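Local structure of probable uracil-DNA glycosylase (Acanthamoeba polyphaga mimivirus, 5X55) at residues 277-281 and 304-308; 140-146 and 274-278; 174-178 and 247-253; 171-175 and 257-261. The protein is a probable uracil-DNA glycosylase, a viral member of the UDG-like clan whose fold has helices packed round a four-stranded parallel beta sheet. All coordinates share one frame; numbering follows the deposited sequence.

Contact 1 of 4, residues 277-281 and 304-308; sequences ADLID and QRVDP
R305, in the loop that leads from helix 297-303 into strand 312-316, swings its guanidinium over to D281, and the salt bridge ties that loop to helix 273-286 of the alpha/beta fold. The packed part starts with A277, whose CB sits over the centre of one guanidinium face, 3.4 Å above the plane. The same group meets the D281 carboxylate side-on, one nitrogen to each oxygen: NE reaches D281 OD1 at 3.0 Å, and NH2 reaches D281 OD2 on the syn lone pair, at a modelled 2.5 Å whose exact length is doubtful. Both oxygens lie close to the guanidinium plane, but the carboxylate is turned 33° from it, and NE comes to OD1 on the syn side from well outside the carboxylate plane. A bend at chi3 (70°) in the R305 chain turns the group toward the helix. Charge pairing at the edge and a methyl over the face together restrain its rotation. Next to this, I280 CG2 and V306 CG2 touch at 3.7 Å, their side chains crossing at about a right angle; both residues are buried, and V306 also packs on I313 of strand 312-316. R305 itself is exposed, and on the looser flank the two segments are joined through solvent: a water donates to D281 OD1 at 2.6 Å and to R305 O at 3.0 Å.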
# COMPACT_ATOMS: atom_id res chain seq x y z
N ALA A 277 -11.08 2.45 5.22
CA ALA A 277 -11.94 1.54 5.98
C ALA A 277 -12.93 0.84 5.07
O ALA A 277 -13.13 -0.37 5.17
CB ALA A 277 -12.66 2.30 7.09
N ASP A 278 -13.55 1.59 4.14
CA ASP A 278 -14.47 0.96 3.20
C ASP A 278 -13.74 0.01 2.24
O ASP A 278 -14.32 -0.97 1.78
CB ASP A 278 -15.23 2.02 2.41
CG ASP A 278 -16.39 2.61 3.20
OD1 ASP A 278 -16.86 1.96 4.16
OD2 ASP A 278 -16.84 3.73 2.86
N LEU A 279 -12.48 0.28 1.92
CA LEU A 279 -11.73 -0.63 1.07
C LEU A 279 -11.46 -1.95 1.78
O LEU A 279 -11.71 -3.04 1.23
CB LEU A 279 -10.43 0.05 0.63
CG LEU A 279 -9.40 -0.72 -0.19
CD1 LEU A 279 -10.05 -1.46 -1.37
CD2 LEU A 279 -8.30 0.26 -0.67
N ILE A 280 -11.00 -1.88 3.04
CA ILE A 280 -10.79 -3.09 3.84
C ILE A 280 -12.09 -3.87 3.97
O ILE A 280 -12.14 -5.09 3.74
CB ILE A 280 -10.22 -2.75 5.23
CG1 ILE A 280 -9.00 -1.81 5.18
CG2 ILE A 280 -9.94 -4.02 6.04
CD1 ILE A 280 -7.82 -2.37 4.53
N ASP A 281 -13.16 -3.16 4.35
CA ASP A 281 -14.45 -3.83 4.58
C ASP A 281 -14.97 -4.46 3.30
O ASP A 281 -15.53 -5.56 3.33
CB ASP A 281 -15.47 -2.84 5.15
CG ASP A 281 -15.08 -2.33 6.53
OD1 ASP A 281 -14.21 -2.97 7.19
OD2 ASP A 281 -15.61 -1.28 6.97
N GLN A 304 -7.39 -5.20 12.55
CA GLN A 304 -8.45 -5.61 13.46
C GLN A 304 -9.83 -5.20 12.99
O GLN A 304 -10.81 -5.44 13.71
CB GLN A 304 -8.16 -5.05 14.85
CG GLN A 304 -6.95 -5.76 15.42
CD GLN A 304 -6.57 -5.28 16.77
OE1 GLN A 304 -7.29 -5.53 17.75
NE2 GLN A 304 -5.46 -4.55 16.84
N ARG A 305 -9.96 -4.60 11.80
CA ARG A 305 -11.27 -4.57 11.17
C ARG A 305 -11.64 -5.92 10.59
O ARG A 305 -12.81 -6.11 10.23
CB ARG A 305 -11.32 -3.53 10.05
CG ARG A 305 -11.01 -2.10 10.46
CD ARG A 305 -11.18 -1.20 9.26
NE ARG A 305 -12.59 -1.07 8.87
CZ ARG A 305 -13.41 -0.15 9.38
NH1 ARG A 305 -12.96 0.71 10.30
NH2 ARG A 305 -14.67 -0.09 8.98
N VAL A 306 -10.68 -6.83 10.49
CA VAL A 306 -10.80 -8.05 9.69
C VAL A 306 -11.12 -9.21 10.62
O VAL A 306 -10.53 -9.33 11.70
CB VAL A 306 -9.49 -8.31 8.90
CG1 VAL A 306 -9.56 -9.62 8.15
CG2 VAL A 306 -9.17 -7.15 7.93
N ASP A 307 -12.05 -10.05 10.21
CA ASP A 307 -12.41 -11.26 10.95
C ASP A 307 -11.27 -12.27 10.91
O ASP A 307 -11.02 -12.86 9.85
CB ASP A 307 -13.67 -11.87 10.35
CG ASP A 307 -14.22 -13.01 11.19
OD1 ASP A 307 -13.53 -13.49 12.12
OD2 ASP A 307 -15.37 -13.42 10.91
N PRO A 308 -10.58 -12.54 12.02
CA PRO A 308 -9.40 -13.42 11.98
C PRO A 308 -9.71 -14.90 11.85
O PRO A 308 -8.78 -15.70 11.77
CB PRO A 308 -8.71 -13.12 13.32
CG PRO A 308 -9.83 -12.70 14.23
CD PRO A 308 -10.83 -11.98 13.36
O HOH W 1 -13.71 -5.48 7.47

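Contact 2 of 4, residues 140-146 and 274-278; sequences YVESKTY and SFTAD
Y146 and K144 both reach for D278, arriving from the direction opposite to the aspartate side chain, and their polar ends converge on a single oxygen. K144 NZ bonds to D278 OD2 at 2.8 Å on the syn lone pair, forming a salt bridge, while Y146 OH donates to the same OD2 at 2.7 Å from the anti side, 21° out of the carboxylate plane. Two donors, one syn and one anti, fix how the carboxylate is turned; D278 is buried, and the nearby ammonium probably helps keep it ionised. The Y146 ring, inclined to the carboxylate, also lies against S274 of helix 273-286: S274 CB stands over its centre in a CH-pi contact, 3.4 Å from the centroid and only 12° off the normal. With CG between the backbone N and the carbonyl carbon (chi1 72°), Y146 folds its ring back toward helix 273-286. Y140 behaves differently, presenting its edge, with CE2 3.8 Å from D278 CG and the two planes strongly inclined. Beside the polar cluster the interface turns apolar. V141 CG1 meets the edge of the F275 ring, 3.7 Å from CD1, and the other methyl, CG2, lies against D278 CB. This is helix packing at the outer face of the alpha/beta fold, with helix 135-142 and the turn leading into helix 146-159 laid against the helix of a beta-alpha-beta crossover.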
# COMPACT_ATOMS: atom_id res chain seq x y z
N TYR A 140 -20.05 2.15 -4.53
CA TYR A 140 -20.46 2.15 -3.13
C TYR A 140 -19.83 3.32 -2.38
O TYR A 140 -20.46 3.91 -1.49
CB TYR A 140 -20.08 0.83 -2.46
CG TYR A 140 -20.25 0.84 -0.95
CD1 TYR A 140 -21.51 0.70 -0.37
CD2 TYR A 140 -19.15 0.98 -0.11
CE1 TYR A 140 -21.67 0.71 1.02
CE2 TYR A 140 -19.30 0.99 1.28
CZ TYR A 140 -20.56 0.86 1.84
OH TYR A 140 -20.71 0.88 3.21
N VAL A 141 -18.60 3.69 -2.74
CA VAL A 141 -17.91 4.70 -1.94
C VAL A 141 -18.44 6.09 -2.25
O VAL A 141 -18.58 6.92 -1.34
CB VAL A 141 -16.39 4.57 -2.16
CG1 VAL A 141 -15.71 5.87 -1.88
CG2 VAL A 141 -15.85 3.51 -1.23
N GLU A 142 -18.77 6.38 -3.53
CA GLU A 142 -19.27 7.71 -3.87
C GLU A 142 -20.64 7.98 -3.26
O GLU A 142 -21.01 9.15 -3.14
CB GLU A 142 -19.38 7.91 -5.38
CG GLU A 142 -18.28 7.40 -6.25
CD GLU A 142 -18.75 7.21 -7.70
OE1 GLU A 142 -19.96 7.37 -7.94
OE2 GLU A 142 -17.93 6.87 -8.57
N SER A 143 -21.39 6.94 -2.90
CA SER A 143 -22.69 7.15 -2.27
C SER A 143 -22.59 7.55 -0.81
O SER A 143 -23.62 7.93 -0.23
CB SER A 143 -23.53 5.88 -2.39
OG SER A 143 -23.14 4.95 -1.40
N LYS A 144 -21.41 7.47 -0.20
CA LYS A 144 -21.22 7.83 1.21
C LYS A 144 -21.11 9.34 1.36
O LYS A 144 -20.69 10.04 0.44
CB LYS A 144 -19.96 7.17 1.77
CG LYS A 144 -19.90 5.67 1.58
CD LYS A 144 -20.88 4.95 2.47
CE LYS A 144 -20.16 3.91 3.33
NZ LYS A 144 -19.13 4.51 4.25
N THR A 145 -21.46 9.84 2.55
CA THR A 145 -21.44 11.29 2.71
C THR A 145 -20.02 11.83 2.82
O THR A 145 -19.79 12.99 2.46
CB THR A 145 -22.28 11.72 3.92
OG1 THR A 145 -21.66 11.27 5.14
CG2 THR A 145 -23.69 11.15 3.83
N TYR A 146 -19.05 11.03 3.28
CA TYR A 146 -17.69 11.54 3.36
C TYR A 146 -17.06 11.79 1.98
O TYR A 146 -16.14 12.61 1.87
CB TYR A 146 -16.80 10.59 4.20
CG TYR A 146 -16.45 9.28 3.51
CD1 TYR A 146 -15.49 9.23 2.49
CD2 TYR A 146 -17.08 8.09 3.86
CE1 TYR A 146 -15.18 8.05 1.84
CE2 TYR A 146 -16.76 6.90 3.22
CZ TYR A 146 -15.80 6.89 2.21
OH TYR A 146 -15.49 5.73 1.56
N SER A 274 -11.83 7.02 6.03
CA SER A 274 -13.09 6.36 5.70
C SER A 274 -12.99 5.59 4.39
O SER A 274 -13.57 4.51 4.25
CB SER A 274 -14.23 7.38 5.63
OG SER A 274 -14.35 8.07 6.85
N PHE A 275 -12.26 6.14 3.42
CA PHE A 275 -12.06 5.43 2.16
C PHE A 275 -11.33 4.12 2.39
O PHE A 275 -11.76 3.07 1.92
CB PHE A 275 -11.29 6.33 1.18
CG PHE A 275 -11.08 5.70 -0.18
CD1 PHE A 275 -12.06 5.80 -1.15
CD2 PHE A 275 -9.90 5.04 -0.47
CE1 PHE A 275 -11.87 5.24 -2.42
CE2 PHE A 275 -9.69 4.47 -1.72
CZ PHE A 275 -10.68 4.56 -2.71
N THR A 276 -10.23 4.17 3.15
CA THR A 276 -9.47 2.95 3.43
C THR A 276 -10.29 1.96 4.26
O THR A 276 -10.24 0.74 4.02
CB THR A 276 -8.15 3.30 4.12
OG1 THR A 276 -7.38 4.15 3.26
CG2 THR A 276 -7.34 2.03 4.41
N ALA A 277 -11.08 2.45 5.22
CA ALA A 277 -11.94 1.54 5.98
C ALA A 277 -12.93 0.84 5.07
O ALA A 277 -13.13 -0.37 5.17
CB ALA A 277 -12.66 2.30 7.09
N ASP A 278 -13.55 1.59 4.14
CA ASP A 278 -14.47 0.96 3.20
C ASP A 278 -13.74 0.01 2.24
O ASP A 278 -14.32 -0.97 1.78
CB ASP A 278 -15.23 2.02 2.41
CG ASP A 278 -16.39 2.61 3.20
OD1 ASP A 278 -16.86 1.96 4.16
OD2 ASP A 278 -16.84 3.73 2.86

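Contact 3 of 4, residues 174-178 and 247-253; sequences TMNVL and ILQGTFM
The F252 ring receives helix 173-177 chiefly at its edge. M175 CG lies in the ring plane, 3.7 Å from F252 CZ, and L178 CD1 is also near that plane, toward the CB end of the side chain. T174 CG2 comes in obliquely, 3.5 Å from F252 CD1. F252 has its CG opposite the backbone N (chi1 -171°), which carries the ring up against the helix residues to meet all three. T174 divides its two branches: the methyl goes to the ring and to I247 CG2, while OG1 hydrogen-bonds M253 O at 2.8 Å. The hydroxyl stands above the carbonyl plane, 46° out of it, and so misses the lone pairs; G206 O is a second carbonyl partner of OG1, and the two probably share its one proton. Further along the helix, V177 CG1 wedges between I247 CG2 and L248 CD2, at 3.9 and 3.8 Å, crossing both side chains at about right angles. L178, the first residue to leave the helix, fills the turn opposite: its CG lies 3.4 Å from I247 O, and CD1 is 3.5 Å from G250 CA. G250 has positive phi and is the C-prime residue of a Schellman motif, with G250 N bonded to I247 O and T251 N to W246 O. Beyond it F252 bonds through its backbone to V185 and I187 of strand 185-189. The arrangement is a helix-to-strand junction of an alpha/beta fold: a Schellman-terminated helix 244-248 feeds edge strand 251-255 of the parallel sheet, with helix 173-177 packed across the join.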
# COMPACT_ATOMS: atom_id res chain seq x y z
N THR A 174 -1.97 0.23 -7.30
CA THR A 174 -2.14 -1.18 -6.93
C THR A 174 -3.50 -1.71 -7.35
O THR A 174 -3.61 -2.86 -7.78
CB THR A 174 -1.92 -1.36 -5.43
OG1 THR A 174 -0.66 -0.79 -5.07
CG2 THR A 174 -1.88 -2.85 -5.10
N MET A 175 -4.54 -0.88 -7.24
CA MET A 175 -5.88 -1.30 -7.68
C MET A 175 -5.96 -1.40 -9.20
O MET A 175 -6.69 -2.24 -9.72
CB MET A 175 -6.95 -0.33 -7.17
CG MET A 175 -7.07 -0.34 -5.63
SD MET A 175 -7.79 1.13 -4.87
CE MET A 175 -9.49 0.97 -5.43
N ASN A 176 -5.22 -0.55 -9.91
CA ASN A 176 -5.24 -0.64 -11.36
C ASN A 176 -4.49 -1.87 -11.84
O ASN A 176 -4.83 -2.42 -12.90
CB ASN A 176 -4.67 0.65 -11.97
CG ASN A 176 -5.65 1.82 -11.82
OD1 ASN A 176 -6.86 1.62 -11.95
ND2 ASN A 176 -5.14 3.01 -11.53
N VAL A 177 -3.50 -2.34 -11.08
CA VAL A 177 -2.89 -3.62 -11.44
C VAL A 177 -3.79 -4.79 -11.04
O VAL A 177 -3.96 -5.73 -11.81
CB VAL A 177 -1.49 -3.77 -10.80
CG1 VAL A 177 -0.96 -5.16 -11.09
CG2 VAL A 177 -0.54 -2.73 -11.32
N LEU A 178 -4.39 -4.75 -9.85
CA LEU A 178 -5.03 -5.94 -9.28
C LEU A 178 -6.52 -5.77 -9.10
O LEU A 178 -6.95 -5.03 -8.19
CB LEU A 178 -4.43 -6.27 -7.92
CG LEU A 178 -3.21 -7.16 -7.85
CD1 LEU A 178 -2.88 -7.41 -6.38
CD2 LEU A 178 -3.52 -8.44 -8.60
N ILE A 247 3.35 -7.32 -6.89
CA ILE A 247 1.99 -6.80 -7.02
C ILE A 247 1.28 -7.48 -8.16
O ILE A 247 0.10 -7.84 -8.05
CB ILE A 247 2.04 -5.27 -7.19
CG1 ILE A 247 2.65 -4.63 -5.93
CG2 ILE A 247 0.64 -4.68 -7.52
CD1 ILE A 247 3.14 -3.24 -6.18
N LEU A 248 1.99 -7.71 -9.28
CA LEU A 248 1.38 -8.40 -10.42
C LEU A 248 0.91 -9.80 -10.05
O LEU A 248 -0.02 -10.32 -10.68
CB LEU A 248 2.37 -8.46 -11.57
CG LEU A 248 2.57 -7.13 -12.30
CD1 LEU A 248 3.96 -7.05 -12.92
CD2 LEU A 248 1.47 -6.93 -13.35
N GLN A 249 1.52 -10.42 -9.04
CA GLN A 249 1.18 -11.77 -8.59
C GLN A 249 0.17 -11.78 -7.44
O GLN A 249 -0.01 -12.82 -6.80
CB GLN A 249 2.44 -12.53 -8.16
CG GLN A 249 3.49 -12.74 -9.29
CD GLN A 249 4.76 -13.37 -8.78
OE1 GLN A 249 4.80 -14.57 -8.48
NE2 GLN A 249 5.80 -12.56 -8.63
N GLY A 250 -0.48 -10.66 -7.16
CA GLY A 250 -1.54 -10.62 -6.18
C GLY A 250 -1.17 -10.07 -4.82
O GLY A 250 -1.96 -10.25 -3.88
N THR A 251 -0.03 -9.40 -4.67
CA THR A 251 0.31 -8.73 -3.42
C THR A 251 -0.27 -7.31 -3.47
O THR A 251 0.24 -6.45 -4.19
CB THR A 251 1.82 -8.72 -3.19
OG1 THR A 251 2.36 -10.00 -3.55
CG2 THR A 251 2.10 -8.48 -1.70
N PHE A 252 -1.32 -7.07 -2.68
CA PHE A 252 -2.06 -5.80 -2.70
C PHE A 252 -1.41 -4.85 -1.70
O PHE A 252 -1.77 -4.80 -0.52
CB PHE A 252 -3.53 -6.05 -2.37
CG PHE A 252 -4.44 -4.86 -2.56
CD1 PHE A 252 -4.75 -4.40 -3.84
CD2 PHE A 252 -5.04 -4.25 -1.47
CE1 PHE A 252 -5.61 -3.33 -4.03
CE2 PHE A 252 -5.92 -3.17 -1.65
CZ PHE A 252 -6.20 -2.71 -2.94
N MET A 253 -0.45 -4.08 -2.17
CA MET A 253 0.39 -3.25 -1.31
C MET A 253 -0.07 -1.82 -1.46
O MET A 253 0.30 -1.13 -2.42
CB MET A 253 1.87 -3.39 -1.68
CG MET A 253 2.36 -4.84 -1.76
SD MET A 253 4.15 -4.92 -2.09
CE MET A 253 4.75 -4.28 -0.51

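Contact 4 of 4, residues 171-175 and 257-261; sequences LFNTM and AFTTV
F172 and F258 form the aromatic part of this buried contact. Their side chains cross at about a right angle and their planes stand 68° apart, with centroids separated by 5.8 Å, an oblique pairing in which F258 CE2 lies at the edge of the F172 ring, 4.0 Å from CD1. M175 adds its sulfur, SD lying 4.5 Å from F258 CE2. The aliphatic part belongs to L171. Its CG is opposite the backbone N (chi1 177°), sending CD1 across to T259 CG2 at 3.6 Å and to F258 CB at 3.9 Å, while its other methyl, CD2, rests over one face of the F172 ring toward the rim. One polar atom joins in: L171 O lies in the plane of the F258 ring at its edge, 3.7 Å from F258 CD2. T259 keeps its hydroxyl out of the interface, bonded to W272 NE1 and H268 ND1. F258 also meets F275 edge-to-face and touches T276 and L279 of helix 273-286. With carbon and sulfur surfaces doing nearly all the touching, the start of helix 173-177 is held here by shape and dispersion, and by no directional polar bond between the two segments.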
# COMPACT_ATOMS: atom_id res chain seq x y z
N LEU A 171 -2.13 7.28 -8.36
CA LEU A 171 -2.82 7.30 -7.08
C LEU A 171 -3.38 5.93 -6.69
O LEU A 171 -3.27 5.49 -5.54
CB LEU A 171 -3.96 8.32 -7.13
CG LEU A 171 -4.80 8.38 -5.85
CD1 LEU A 171 -3.91 8.84 -4.70
CD2 LEU A 171 -5.99 9.29 -6.03
N PHE A 172 -4.02 5.25 -7.64
CA PHE A 172 -4.68 3.98 -7.38
C PHE A 172 -3.93 2.83 -8.05
O PHE A 172 -4.54 1.84 -8.48
CB PHE A 172 -6.13 4.03 -7.85
CG PHE A 172 -7.02 4.95 -7.04
CD1 PHE A 172 -6.99 4.94 -5.65
CD2 PHE A 172 -7.90 5.82 -7.68
CE1 PHE A 172 -7.83 5.79 -4.90
CE2 PHE A 172 -8.74 6.67 -6.95
CZ PHE A 172 -8.71 6.65 -5.55
N ASN A 173 -2.60 2.95 -8.13
CA ASN A 173 -1.75 2.05 -8.90
C ASN A 173 -2.00 0.58 -8.58
O ASN A 173 -2.18 -0.25 -9.49
CB ASN A 173 -0.28 2.41 -8.63
CG ASN A 173 0.59 2.23 -9.84
OD1 ASN A 173 0.11 1.96 -10.95
ND2 ASN A 173 1.89 2.40 -9.65
N THR A 174 -1.97 0.23 -7.30
CA THR A 174 -2.14 -1.18 -6.93
C THR A 174 -3.50 -1.71 -7.35
O THR A 174 -3.61 -2.86 -7.78
CB THR A 174 -1.92 -1.36 -5.43
OG1 THR A 174 -0.66 -0.79 -5.07
CG2 THR A 174 -1.88 -2.85 -5.10
N MET A 175 -4.54 -0.88 -7.24
CA MET A 175 -5.88 -1.30 -7.68
C MET A 175 -5.96 -1.40 -9.20
O MET A 175 -6.69 -2.24 -9.72
CB MET A 175 -6.95 -0.33 -7.17
CG MET A 175 -7.07 -0.34 -5.63
SD MET A 175 -7.79 1.13 -4.87
CE MET A 175 -9.49 0.97 -5.43
N ALA A 257 -3.04 5.92 4.01
CA ALA A 257 -3.17 7.29 3.55
C ALA A 257 -2.67 7.34 2.11
O ALA A 257 -1.47 7.17 1.86
CB ALA A 257 -2.38 8.26 4.42
N PHE A 258 -3.57 7.59 1.17
CA PHE A 258 -3.16 7.48 -0.23
C PHE A 258 -2.31 8.64 -0.71
O PHE A 258 -1.66 8.50 -1.76
CB PHE A 258 -4.40 7.31 -1.12
CG PHE A 258 -4.95 5.91 -1.12
CD1 PHE A 258 -5.58 5.39 0.01
CD2 PHE A 258 -4.83 5.11 -2.23
CE1 PHE A 258 -6.09 4.10 -0.00
CE2 PHE A 258 -5.33 3.82 -2.24
CZ PHE A 258 -5.96 3.31 -1.13
N THR A 259 -2.26 9.76 -0.00
CA THR A 259 -1.50 10.92 -0.46
C THR A 259 -0.72 11.55 0.69
O THR A 259 -1.01 11.34 1.86
CB THR A 259 -2.41 12.00 -1.07
OG1 THR A 259 -3.41 12.37 -0.11
CG2 THR A 259 -3.09 11.48 -2.32
N THR A 260 0.29 12.33 0.31
CA THR A 260 0.88 13.32 1.20
C THR A 260 1.33 14.49 0.33
O THR A 260 0.95 14.59 -0.84
CB THR A 260 2.00 12.70 2.05
OG1 THR A 260 2.40 13.63 3.06
CG2 THR A 260 3.21 12.26 1.20
N VAL A 261 2.09 15.40 0.91
CA VAL A 261 2.67 16.53 0.18
C VAL A 261 4.16 16.27 0.05
O VAL A 261 4.79 15.78 1.00
CB VAL A 261 2.40 17.88 0.87
CG1 VAL A 261 3.17 19.01 0.20
CG2 VAL A 261 0.91 18.19 0.87

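In the fold
The four contacts fall into two pairs, each built on one helix. Contacts 1 and 2 share A277 and D278 on helix 273-286, their centres about 13 Å apart; contacts 3 and 4, also about 13 Å apart, share T174 and M175 on helix 173-177. Along the chain, contacts 4 and 3 open on overlapping segments (171-175 and 174-178) and are nested inside the long loop closed by contact 2; contact 1 opens on the helix segment where contact 2 closes. L279 packs on F252 and F258, and F275 on F172 and F258, which connects the buried contacts 3 and 4 to the more peripheral, partly buried contacts on helix 273-286.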